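Local coordinates for cell shape determining protein MreC (Streptococcus pneumoniae, PDB 2QF4) that helps to form and maintain cell shape, probably as part of the elongasome that synthesizes peripheral peptidoglycan, at residues G34-E37 with N38-A41. Sequence-based numbering, arbitrary orientation.
Sequences GASE and NMLA
S36 and M39 close a type I beta turn, and the side chains of S36, N38 and M39 show how such a turn can be fastened beyond its backbone. The defining bond runs from M39 N to S36 O at 3.2 Å. A second link joins side chains: S36 OG donates to N38 OD1 at 2.9 Å, tilted somewhat from the amide carbonyl plane. Both groups sit between their own backbone N and carbonyl carbon (chi1 51° for S36), which turns hydroxyl and amide toward each other across the turn.

M39 folds back along the backbone of 34-36. Its chi1 of -69° sets CG beside the backbone N, and the chain, extended from there, carries SD to 3.4 Å from S36 N, where the amide makes a weak N-H to sulfur bond, and CE to 3.5 Å from G34 O. S36 OG lies against this chain, 3.3 Å from M39 CG and 3.4 Å from M39 CE.

Further out, N38 ND2 is bonded to N124 OD1, fixing the amide that receives the serine, while N122 ND2 binds E37 O. A35 and M39 both rest on L163 of strand 160-166. The turn leads into strand 40-43 of one of the two six-stranded barrels in this extracellular part of MreC, with M39 buried. Its sulfur offers S36 N a weak acceptor, so the turn bond and the hydroxyl-to-amide bond are probably the stronger links.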
loop_
_atom_site.group_PDB
_atom_site.type_symbol
_atom_site.label_atom_id
_atom_site.label_comp_id
_atom_site.label_asym_id
_atom_site.label_seq_id
_atom_site.Cartn_x
_atom_site.Cartn_y
_atom_site.Cartn_z
ATOM N N GLY A 34 -1.464 15.835 13.188
ATOM C CA GLY A 34 -0.904 14.530 13.518
ATOM C C GLY A 34 -0.488 13.655 12.351
ATOM O O GLY A 34 -0.109 12.502 12.558
ATOM N N ALA A 35 -0.534 14.171 11.127
ATOM C CA ALA A 35 -0.045 13.397 9.988
ATOM C C ALA A 35 1.445 13.122 10.188
ATOM O O ALA A 35 2.196 13.994 10.677
ATOM C CB ALA A 35 -0.295 14.166 8.708
ATOM N N SER A 36 1.844 11.890 9.842
ATOM C CA SER A 36 3.230 11.427 9.971
ATOM C C SER A 36 3.690 10.700 8.709
ATOM O O SER A 36 2.917 10.172 7.903
ATOM C CB SER A 36 3.457 10.544 11.236
ATOM O OG SER A 36 2.554 9.458 11.404
ATOM N N GLU A 37 5.003 10.620 8.593
ATOM C CA GLU A 37 5.630 10.083 7.419
ATOM C C GLU A 37 5.531 8.526 7.372
ATOM O O GLU A 37 5.788 7.955 6.318
ATOM C CB GLU A 37 7.135 10.484 7.334
ATOM C CG GLU A 37 7.750 11.515 8.289
ATOM C CD GLU A 37 7.072 12.866 8.360
ATOM O OE1 GLU A 37 7.243 13.694 7.446
ATOM O OE2 GLU A 37 6.435 13.124 9.391
ATOM N N ASN A 38 5.166 7.851 8.463
ATOM C CA ASN A 38 5.029 6.392 8.454
ATOM C C ASN A 38 3.674 5.978 8.002
ATOM O O ASN A 38 3.390 4.790 8.027
ATOM C CB ASN A 38 5.374 5.682 9.840
ATOM C CG ASN A 38 4.273 5.849 10.960
ATOM O OD1 ASN A 38 3.462 6.772 10.924
ATOM N ND2 ASN A 38 4.261 4.925 11.955
ATOM N N MET A 39 2.797 6.939 7.610
ATOM C CA MET A 39 1.421 6.603 7.419
ATOM C C MET A 39 1.100 6.097 6.035
ATOM O O MET A 39 1.631 6.548 5.018
ATOM C CB MET A 39 0.505 7.783 7.779
ATOM C CG MET A 39 0.478 8.086 9.270
ATOM S SD MET A 39 -0.551 9.505 9.619
ATOM C CE MET A 39 -0.822 9.229 11.406
ATOM N N LEU A 40 0.185 5.151 6.045
ATOM C CA LEU A 40 -0.483 4.640 4.852
ATOM C C LEU A 40 -1.833 5.308 4.736
ATOM O O LEU A 40 -2.284 5.971 5.656
ATOM C CB LEU A 40 -0.565 3.115 4.884
ATOM C CG LEU A 40 0.796 2.399 4.737
ATOM C CD1 LEU A 40 0.617 0.897 4.873
ATOM C CD2 LEU A 40 1.410 2.716 3.359
ATOM N N ALA A 41 -2.454 5.178 3.571
ATOM C CA ALA A 41 -3.697 5.849 3.250
ATOM C C ALA A 41 -4.721 4.837 2.760
ATOM O O ALA A 41 -4.419 3.987 1.908
ATOM C CB ALA A 41 -3.436 6.905 2.160
#